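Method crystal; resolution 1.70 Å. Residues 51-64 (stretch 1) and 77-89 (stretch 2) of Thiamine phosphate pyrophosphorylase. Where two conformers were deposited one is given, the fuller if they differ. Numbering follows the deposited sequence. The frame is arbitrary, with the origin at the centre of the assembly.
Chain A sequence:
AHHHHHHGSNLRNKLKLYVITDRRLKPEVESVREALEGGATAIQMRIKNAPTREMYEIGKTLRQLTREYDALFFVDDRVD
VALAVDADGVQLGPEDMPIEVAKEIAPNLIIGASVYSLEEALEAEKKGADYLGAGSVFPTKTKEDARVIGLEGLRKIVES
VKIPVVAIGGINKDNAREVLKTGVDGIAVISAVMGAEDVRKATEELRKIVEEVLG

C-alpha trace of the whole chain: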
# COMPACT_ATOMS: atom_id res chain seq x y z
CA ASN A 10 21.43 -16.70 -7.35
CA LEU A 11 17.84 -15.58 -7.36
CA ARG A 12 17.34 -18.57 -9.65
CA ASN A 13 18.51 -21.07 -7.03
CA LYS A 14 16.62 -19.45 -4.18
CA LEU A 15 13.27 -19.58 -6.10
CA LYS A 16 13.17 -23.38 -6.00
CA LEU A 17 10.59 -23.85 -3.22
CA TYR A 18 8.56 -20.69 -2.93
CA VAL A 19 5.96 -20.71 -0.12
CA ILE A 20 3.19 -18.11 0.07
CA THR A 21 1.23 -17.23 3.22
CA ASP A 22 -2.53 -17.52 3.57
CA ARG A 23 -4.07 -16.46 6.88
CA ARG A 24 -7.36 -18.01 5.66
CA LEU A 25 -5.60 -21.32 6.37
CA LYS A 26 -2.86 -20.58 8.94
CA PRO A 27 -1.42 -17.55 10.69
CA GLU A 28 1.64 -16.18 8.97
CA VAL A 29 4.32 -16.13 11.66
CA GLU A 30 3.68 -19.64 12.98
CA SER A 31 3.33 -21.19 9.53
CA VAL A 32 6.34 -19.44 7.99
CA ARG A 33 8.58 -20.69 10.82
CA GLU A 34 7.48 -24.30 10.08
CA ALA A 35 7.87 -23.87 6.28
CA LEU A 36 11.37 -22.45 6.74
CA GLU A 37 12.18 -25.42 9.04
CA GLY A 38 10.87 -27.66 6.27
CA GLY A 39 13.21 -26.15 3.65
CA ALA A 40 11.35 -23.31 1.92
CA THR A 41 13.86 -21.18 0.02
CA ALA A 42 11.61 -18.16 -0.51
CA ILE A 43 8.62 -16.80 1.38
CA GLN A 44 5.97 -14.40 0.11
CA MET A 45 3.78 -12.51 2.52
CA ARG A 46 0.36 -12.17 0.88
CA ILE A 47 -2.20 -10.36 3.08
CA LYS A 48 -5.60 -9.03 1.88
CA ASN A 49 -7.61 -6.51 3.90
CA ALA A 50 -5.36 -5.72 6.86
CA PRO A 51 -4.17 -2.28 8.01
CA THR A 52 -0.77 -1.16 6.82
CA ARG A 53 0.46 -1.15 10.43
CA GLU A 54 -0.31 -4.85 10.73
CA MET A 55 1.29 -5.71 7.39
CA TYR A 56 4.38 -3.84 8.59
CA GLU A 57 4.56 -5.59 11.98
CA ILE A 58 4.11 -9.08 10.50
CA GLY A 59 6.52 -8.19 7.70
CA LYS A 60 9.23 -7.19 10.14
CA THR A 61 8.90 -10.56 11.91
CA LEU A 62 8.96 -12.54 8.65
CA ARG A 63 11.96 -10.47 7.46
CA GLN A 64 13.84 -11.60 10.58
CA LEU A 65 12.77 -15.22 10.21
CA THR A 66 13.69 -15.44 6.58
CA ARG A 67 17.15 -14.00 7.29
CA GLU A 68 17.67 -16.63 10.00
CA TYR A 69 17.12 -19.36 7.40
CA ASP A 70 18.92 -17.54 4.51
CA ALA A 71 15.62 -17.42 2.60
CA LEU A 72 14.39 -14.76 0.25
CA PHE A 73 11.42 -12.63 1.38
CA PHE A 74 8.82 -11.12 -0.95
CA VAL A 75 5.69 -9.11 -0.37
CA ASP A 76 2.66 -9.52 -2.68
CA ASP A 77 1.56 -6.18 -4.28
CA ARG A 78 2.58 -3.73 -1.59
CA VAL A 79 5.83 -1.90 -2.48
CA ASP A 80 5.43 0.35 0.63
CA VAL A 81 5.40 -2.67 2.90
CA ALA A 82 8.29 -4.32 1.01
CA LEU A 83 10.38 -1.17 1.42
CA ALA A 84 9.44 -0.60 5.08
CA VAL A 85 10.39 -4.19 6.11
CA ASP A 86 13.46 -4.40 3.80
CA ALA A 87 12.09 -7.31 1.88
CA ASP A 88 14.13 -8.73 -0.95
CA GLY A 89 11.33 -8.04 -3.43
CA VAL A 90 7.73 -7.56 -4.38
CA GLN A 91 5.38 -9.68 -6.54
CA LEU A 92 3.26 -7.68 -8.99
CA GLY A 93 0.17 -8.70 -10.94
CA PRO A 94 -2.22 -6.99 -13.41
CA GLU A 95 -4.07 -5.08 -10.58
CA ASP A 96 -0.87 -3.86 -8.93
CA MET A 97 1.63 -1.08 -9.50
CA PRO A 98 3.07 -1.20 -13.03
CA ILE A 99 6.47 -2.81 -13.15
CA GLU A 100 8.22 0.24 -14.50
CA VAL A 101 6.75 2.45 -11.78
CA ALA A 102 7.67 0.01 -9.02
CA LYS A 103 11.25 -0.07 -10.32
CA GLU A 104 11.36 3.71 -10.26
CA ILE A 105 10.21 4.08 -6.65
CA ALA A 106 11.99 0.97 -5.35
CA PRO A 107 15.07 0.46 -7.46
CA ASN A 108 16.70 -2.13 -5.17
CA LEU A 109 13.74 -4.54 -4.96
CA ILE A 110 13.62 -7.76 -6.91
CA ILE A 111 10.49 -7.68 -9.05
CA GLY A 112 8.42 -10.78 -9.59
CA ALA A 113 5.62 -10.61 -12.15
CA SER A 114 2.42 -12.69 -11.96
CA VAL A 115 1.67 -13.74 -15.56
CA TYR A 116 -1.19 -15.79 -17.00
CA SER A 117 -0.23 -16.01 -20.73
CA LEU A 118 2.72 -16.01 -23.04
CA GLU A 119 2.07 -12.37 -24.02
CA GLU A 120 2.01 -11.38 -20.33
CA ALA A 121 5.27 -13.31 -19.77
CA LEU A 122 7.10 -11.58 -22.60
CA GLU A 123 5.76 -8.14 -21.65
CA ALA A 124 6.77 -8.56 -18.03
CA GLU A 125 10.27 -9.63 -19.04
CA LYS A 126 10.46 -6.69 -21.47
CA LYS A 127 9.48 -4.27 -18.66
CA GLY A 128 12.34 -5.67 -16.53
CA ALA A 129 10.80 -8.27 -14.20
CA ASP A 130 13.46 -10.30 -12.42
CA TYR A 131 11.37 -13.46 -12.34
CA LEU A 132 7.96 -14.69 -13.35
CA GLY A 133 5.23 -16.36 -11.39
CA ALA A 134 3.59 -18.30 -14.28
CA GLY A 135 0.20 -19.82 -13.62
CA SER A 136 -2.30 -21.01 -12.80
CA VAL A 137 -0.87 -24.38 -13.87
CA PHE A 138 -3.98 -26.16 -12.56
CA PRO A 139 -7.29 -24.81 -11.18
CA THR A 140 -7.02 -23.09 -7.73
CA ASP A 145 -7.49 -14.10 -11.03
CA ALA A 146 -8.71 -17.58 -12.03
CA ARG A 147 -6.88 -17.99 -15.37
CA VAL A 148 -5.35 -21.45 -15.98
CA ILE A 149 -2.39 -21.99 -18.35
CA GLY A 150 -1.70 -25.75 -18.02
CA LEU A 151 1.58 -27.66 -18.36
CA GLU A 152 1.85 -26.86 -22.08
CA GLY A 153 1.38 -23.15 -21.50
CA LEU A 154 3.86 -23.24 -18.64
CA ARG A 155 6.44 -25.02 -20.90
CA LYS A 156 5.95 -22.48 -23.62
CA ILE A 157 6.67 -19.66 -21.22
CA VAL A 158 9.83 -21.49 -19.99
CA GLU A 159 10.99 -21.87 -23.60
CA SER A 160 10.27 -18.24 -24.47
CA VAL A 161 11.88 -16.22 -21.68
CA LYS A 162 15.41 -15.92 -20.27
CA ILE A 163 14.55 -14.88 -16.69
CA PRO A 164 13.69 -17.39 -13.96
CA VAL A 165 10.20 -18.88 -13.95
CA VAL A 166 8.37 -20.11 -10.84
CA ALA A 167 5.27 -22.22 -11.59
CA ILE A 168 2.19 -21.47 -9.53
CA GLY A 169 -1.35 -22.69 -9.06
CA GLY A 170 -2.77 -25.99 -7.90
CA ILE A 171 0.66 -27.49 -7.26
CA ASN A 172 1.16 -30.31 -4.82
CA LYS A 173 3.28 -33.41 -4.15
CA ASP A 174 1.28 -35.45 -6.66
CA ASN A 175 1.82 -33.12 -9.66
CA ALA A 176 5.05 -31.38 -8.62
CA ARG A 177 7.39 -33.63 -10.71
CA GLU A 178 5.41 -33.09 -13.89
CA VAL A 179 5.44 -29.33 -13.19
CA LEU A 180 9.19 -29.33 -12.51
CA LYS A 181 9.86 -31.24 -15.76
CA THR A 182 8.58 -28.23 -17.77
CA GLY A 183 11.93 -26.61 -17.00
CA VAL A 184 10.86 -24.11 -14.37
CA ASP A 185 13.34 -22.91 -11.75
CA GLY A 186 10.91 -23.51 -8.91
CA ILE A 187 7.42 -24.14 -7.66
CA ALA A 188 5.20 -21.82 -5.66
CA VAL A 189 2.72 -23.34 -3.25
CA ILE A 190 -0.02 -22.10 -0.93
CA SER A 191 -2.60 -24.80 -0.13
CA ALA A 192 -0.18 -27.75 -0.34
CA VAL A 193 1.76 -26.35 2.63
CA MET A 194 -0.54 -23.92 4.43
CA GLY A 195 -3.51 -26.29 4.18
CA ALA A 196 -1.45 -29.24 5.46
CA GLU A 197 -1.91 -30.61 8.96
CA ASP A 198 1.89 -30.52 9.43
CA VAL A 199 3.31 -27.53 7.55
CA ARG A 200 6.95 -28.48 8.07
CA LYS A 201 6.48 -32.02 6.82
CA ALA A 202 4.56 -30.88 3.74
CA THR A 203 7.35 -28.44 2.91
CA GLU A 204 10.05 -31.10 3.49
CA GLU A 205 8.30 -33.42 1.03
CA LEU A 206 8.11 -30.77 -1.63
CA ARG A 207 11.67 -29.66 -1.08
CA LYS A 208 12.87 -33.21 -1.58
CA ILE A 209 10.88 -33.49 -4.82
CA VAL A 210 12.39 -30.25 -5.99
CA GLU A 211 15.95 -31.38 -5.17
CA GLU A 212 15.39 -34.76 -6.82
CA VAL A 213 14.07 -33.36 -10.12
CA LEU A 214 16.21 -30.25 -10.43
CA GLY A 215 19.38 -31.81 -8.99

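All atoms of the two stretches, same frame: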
# COMPACT_ATOMS: atom_id res chain seq x y z
N PRO A 51 -4.77 -3.61 7.93
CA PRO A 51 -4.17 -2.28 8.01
C PRO A 51 -2.68 -2.32 7.70
O PRO A 51 -2.01 -3.33 7.94
CB PRO A 51 -4.40 -1.84 9.47
CG PRO A 51 -4.94 -2.97 10.17
CD PRO A 51 -5.36 -4.04 9.20
N THR A 52 -2.17 -1.24 7.14
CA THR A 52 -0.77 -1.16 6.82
C THR A 52 0.12 -1.40 8.03
O THR A 52 1.15 -2.07 7.93
CB THR A 52 -0.47 0.19 6.19
OG1 THR A 52 -1.29 0.35 5.04
CG2 THR A 52 0.97 0.30 5.81
N ARG A 53 -0.32 -0.94 9.20
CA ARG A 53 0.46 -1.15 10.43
C ARG A 53 0.69 -2.64 10.69
O ARG A 53 1.79 -3.06 11.03
CB ARG A 53 -0.21 -0.52 11.63
CG ARG A 53 0.60 -0.70 12.91
CD ARG A 53 -0.01 0.10 14.01
NE ARG A 53 1.06 0.73 14.76
CZ ARG A 53 1.63 1.91 14.49
NH1 ARG A 53 2.62 2.26 15.25
NH2 ARG A 53 1.23 2.73 13.48
N GLU A 54 -0.36 -3.41 10.52
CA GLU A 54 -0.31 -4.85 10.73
C GLU A 54 0.58 -5.55 9.72
O GLU A 54 1.41 -6.42 10.06
CB GLU A 54 -1.72 -5.41 10.66
CG GLU A 54 -1.74 -6.94 10.85
CD GLU A 54 -3.10 -7.52 10.95
OE1 GLU A 54 -4.09 -6.76 11.15
OE2 GLU A 54 -3.17 -8.77 10.86
N MET A 55 0.41 -5.18 8.45
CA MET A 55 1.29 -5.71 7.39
C MET A 55 2.77 -5.43 7.71
O MET A 55 3.63 -6.30 7.55
CB MET A 55 0.91 -5.09 6.04
CG MET A 55 -0.51 -5.43 5.61
SD MET A 55 -0.76 -4.71 3.99
CE MET A 55 -2.31 -5.39 3.48
N TYR A 56 3.05 -4.23 8.23
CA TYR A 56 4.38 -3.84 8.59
C TYR A 56 4.89 -4.67 9.76
O TYR A 56 6.01 -5.20 9.70
CB TYR A 56 4.41 -2.35 8.95
CG TYR A 56 5.68 -1.92 9.63
CD1 TYR A 56 5.71 -1.64 10.99
CD2 TYR A 56 6.84 -1.81 8.92
CE1 TYR A 56 6.90 -1.30 11.61
CE2 TYR A 56 8.04 -1.44 9.54
CZ TYR A 56 8.04 -1.17 10.85
OH TYR A 56 9.24 -0.82 11.43
N GLU A 57 4.09 -4.82 10.80
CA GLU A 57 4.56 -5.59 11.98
C GLU A 57 4.84 -7.05 11.66
O GLU A 57 5.86 -7.62 12.08
CB GLU A 57 3.55 -5.48 13.11
CG GLU A 57 3.53 -4.10 13.75
CD GLU A 57 2.30 -3.85 14.64
OE1 GLU A 57 1.34 -4.68 14.63
OE2 GLU A 57 2.27 -2.80 15.32
N ILE A 58 3.92 -7.68 10.92
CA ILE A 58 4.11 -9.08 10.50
C ILE A 58 5.33 -9.17 9.55
O ILE A 58 6.16 -10.11 9.61
CB ILE A 58 2.82 -9.64 9.87
CG1 ILE A 58 1.70 -9.68 10.93
CG2 ILE A 58 3.08 -11.05 9.28
CD1 ILE A 58 0.39 -10.12 10.38
N GLY A 59 5.42 -8.21 8.65
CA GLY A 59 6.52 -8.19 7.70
C GLY A 59 7.89 -8.13 8.37
O GLY A 59 8.85 -8.75 7.92
N LYS A 60 7.98 -7.33 9.43
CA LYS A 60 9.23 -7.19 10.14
C LYS A 60 9.62 -8.56 10.74
O LYS A 60 10.79 -8.98 10.65
CB LYS A 60 9.11 -6.12 11.21
CG LYS A 60 9.00 -4.71 10.66
CD LYS A 60 10.34 -4.06 10.57
N THR A 61 8.65 -9.23 11.33
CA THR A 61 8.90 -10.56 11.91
C THR A 61 9.33 -11.58 10.84
O THR A 61 10.28 -12.31 11.01
CB THR A 61 7.69 -11.07 12.69
OG1 THR A 61 7.40 -10.15 13.75
CG2 THR A 61 7.99 -12.46 13.29
N LEU A 62 8.60 -11.63 9.73
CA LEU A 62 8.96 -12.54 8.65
C LEU A 62 10.30 -12.18 7.99
O LEU A 62 11.02 -13.05 7.53
CB LEU A 62 7.85 -12.60 7.57
CG LEU A 62 6.46 -13.03 8.08
CD1 LEU A 62 5.54 -13.16 6.88
CD2 LEU A 62 6.46 -14.33 8.87
N ARG A 63 10.65 -10.90 7.96
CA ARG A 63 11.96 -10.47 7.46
C ARG A 63 13.05 -11.09 8.32
O ARG A 63 14.03 -11.59 7.77
CB ARG A 63 12.07 -8.95 7.46
CG ARG A 63 13.45 -8.43 7.11
CD ARG A 63 13.87 -8.66 5.70
NE ARG A 63 14.19 -10.04 5.32
CZ ARG A 63 14.70 -10.39 4.13
NH1 ARG A 63 14.90 -9.48 3.19
NH2 ARG A 63 14.96 -11.67 3.87
N GLN A 64 12.87 -11.02 9.64
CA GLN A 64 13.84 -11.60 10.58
C GLN A 64 13.96 -13.11 10.42
O GLN A 64 15.07 -13.65 10.30
CB GLN A 64 13.49 -11.23 12.02
CG GLN A 64 14.54 -11.61 13.08
CD GLN A 64 14.24 -10.99 14.46
OE1 GLN A 64 13.85 -9.81 14.56
NE2 GLN A 64 14.41 -11.78 15.53
N ASP A 77 2.20 -7.49 -3.96
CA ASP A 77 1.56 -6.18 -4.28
C ASP A 77 2.29 -5.00 -3.66
O ASP A 77 2.83 -4.15 -4.38
CB ASP A 77 0.08 -6.27 -3.80
CG ASP A 77 -0.79 -5.05 -4.11
OD1 ASP A 77 -2.04 -5.20 -3.87
OD2 ASP A 77 -0.32 -3.98 -4.50
N ARG A 78 2.33 -4.97 -2.34
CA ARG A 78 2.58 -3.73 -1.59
C ARG A 78 4.06 -3.34 -1.53
O ARG A 78 4.82 -3.83 -0.68
CB ARG A 78 1.95 -3.84 -0.15
CG ARG A 78 0.44 -3.97 -0.16
CD ARG A 78 -0.19 -2.61 -0.53
NE ARG A 78 0.09 -1.65 0.50
CZ ARG A 78 -0.66 -1.49 1.59
NH1 ARG A 78 -1.75 -2.19 1.77
NH2 ARG A 78 -0.30 -0.63 2.51
N VAL A 79 4.45 -2.41 -2.41
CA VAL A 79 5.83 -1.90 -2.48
C VAL A 79 6.19 -1.10 -1.19
O VAL A 79 7.33 -1.13 -0.71
CB VAL A 79 6.00 -1.05 -3.71
CG1 VAL A 79 7.36 -0.36 -3.71
CG2 VAL A 79 5.79 -1.85 -4.97
N ASP A 80 5.21 -0.40 -0.62
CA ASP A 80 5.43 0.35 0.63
C ASP A 80 5.84 -0.59 1.74
O ASP A 80 6.83 -0.35 2.46
CB ASP A 80 4.20 1.17 1.07
CG ASP A 80 2.91 0.36 1.16
OD1 ASP A 80 2.73 -0.58 0.37
OD2 ASP A 80 2.05 0.73 2.02
N VAL A 81 5.10 -1.68 1.86
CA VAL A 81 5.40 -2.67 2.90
C VAL A 81 6.77 -3.33 2.65
O VAL A 81 7.57 -3.43 3.56
CB VAL A 81 4.29 -3.69 3.00
CG1 VAL A 81 4.66 -4.81 4.01
CG2 VAL A 81 2.98 -2.99 3.44
N ALA A 82 7.01 -3.72 1.40
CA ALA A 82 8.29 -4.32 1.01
C ALA A 82 9.43 -3.39 1.40
O ALA A 82 10.42 -3.81 1.97
CB ALA A 82 8.30 -4.63 -0.47
N LEU A 83 9.29 -2.11 1.09
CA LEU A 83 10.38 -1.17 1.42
C LEU A 83 10.54 -1.04 2.94
O LEU A 83 11.68 -1.05 3.46
CB LEU A 83 10.11 0.19 0.80
CG LEU A 83 10.25 0.28 -0.72
CD1 LEU A 83 9.73 1.63 -1.17
CD2 LEU A 83 11.68 0.12 -1.17
N ALA A 84 9.43 -0.88 3.63
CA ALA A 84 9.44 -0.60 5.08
C ALA A 84 10.06 -1.76 5.86
O ALA A 84 10.74 -1.53 6.86
CB ALA A 84 8.10 -0.36 5.58
N VAL A 85 9.83 -3.00 5.41
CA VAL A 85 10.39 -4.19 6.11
C VAL A 85 11.70 -4.72 5.50
O VAL A 85 12.25 -5.75 5.97
CB VAL A 85 9.34 -5.30 6.27
CG1 VAL A 85 8.06 -4.73 6.86
CG2 VAL A 85 9.12 -6.05 4.97
N ASP A 86 12.24 -4.01 4.50
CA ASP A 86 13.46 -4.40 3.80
C ASP A 86 13.37 -5.78 3.22
O ASP A 86 14.29 -6.59 3.23
CB ASP A 86 14.68 -4.28 4.71
CG ASP A 86 15.98 -4.14 3.93
OD1 ASP A 86 17.06 -4.40 4.55
OD2 ASP A 86 15.96 -3.80 2.72
N ALA A 87 12.22 -6.08 2.62
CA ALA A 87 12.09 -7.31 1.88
C ALA A 87 13.02 -7.35 0.70
O ALA A 87 13.47 -6.29 0.20
CB ALA A 87 10.65 -7.47 1.41
N ASP A 88 13.32 -8.56 0.23
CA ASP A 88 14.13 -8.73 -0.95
C ASP A 88 13.42 -8.26 -2.22
O ASP A 88 14.07 -7.82 -3.16
CB ASP A 88 14.58 -10.16 -1.08
CG ASP A 88 15.41 -10.61 0.14
OD1 ASP A 88 16.50 -10.01 0.37
OD2 ASP A 88 14.98 -11.49 0.85
N GLY A 89 12.08 -8.38 -2.22
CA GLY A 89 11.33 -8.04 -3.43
C GLY A 89 9.86 -7.93 -3.22
O GLY A 89 9.33 -8.06 -2.11
O HOH W 1 11.40 -0.52 10.02

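Stretch 2 begins with a short lead-in, Asp77 and Arg78, and then turns into a helix that starts at Val79. Its axis passes 9.2 Å from that of helix 52-64, and the two N-to-C directions differ by 46°. Asp77 does not reach stretch 1.

Arg78 is the N-cap residue, and its CA-to-CB bond points toward the other stretch. Its side chain is bent, with chi1 to chi3 all m, and its guanidinium meets the carboxylate of Asp80. Arg78 NE donates to Asp80 OD1 at 2.9 Å, and Arg78 NH2 donates to Asp80 OD2 at 2.8 Å, so the carboxylate is held by two bonds in a salt bridge. Arg78 NH2 also donates to Thr52 OG1 across the contact, at 2.9 Å. Thr52 OG1 lies at the edge of the guanidinium, near its plane, where N-H groups can point at an acceptor. Met55 instead lies over one face, with Met55 SD 3.5 Å from Arg78 NH1. The buried guanidinium is thus bonded at its edge through NE and NH2, while the sulfur of Met55 lies over one face.

Asp80 itself touches stretch 1 lightly. Asp80 OD2 is 4.0 Å from Thr52 CG2.

Val81 begins the apolar part. Val81 CG2 packs against Met55 CB at 3.9 Å. One turn later, Ala84 meets the Tyr56 ring, with Ala84 CB 3.9 Å from Tyr56 CD2. The carbonyl of Ala84 sits at the ring edge, Ala84 O being 3.8 Å from Tyr56 CE2. Water 1 lies 2.6 Å from Tyr56 OH and donates a weak hydrogen bond to Ala84 O at 3.4 Å.

Val85 is buried and lies against the backbone of helix 52-64. Val85 CG1 is 3.5 Å from Tyr56 O and 3.7 Å from Gly59 C. Gly59 leaves room for this methyl: an ideal CB there would be 2.8 Å from Val85 CG1, a clash. Val85 CG1 is also 3.9 Å from Lys60 CG.

At Asp86 the chain leaves helical geometry with positive phi, in a Schellman motif. Ala87 N bonds back to Ala82 O at 3.0 Å, and Asp86 N to Leu83 O at 3.2 Å. Arg63 reaches along this turn. Arg63 CG is 3.1 Å from Val85 O, Arg63 NH1 donates to Asp86 O at 3.0 Å, and Arg63 NH2 forms a hydrogen-bonded salt bridge with Asp88 OD2 at 3.0 Å. Both acceptors lie at the guanidinium edge. Gly89 makes no contact.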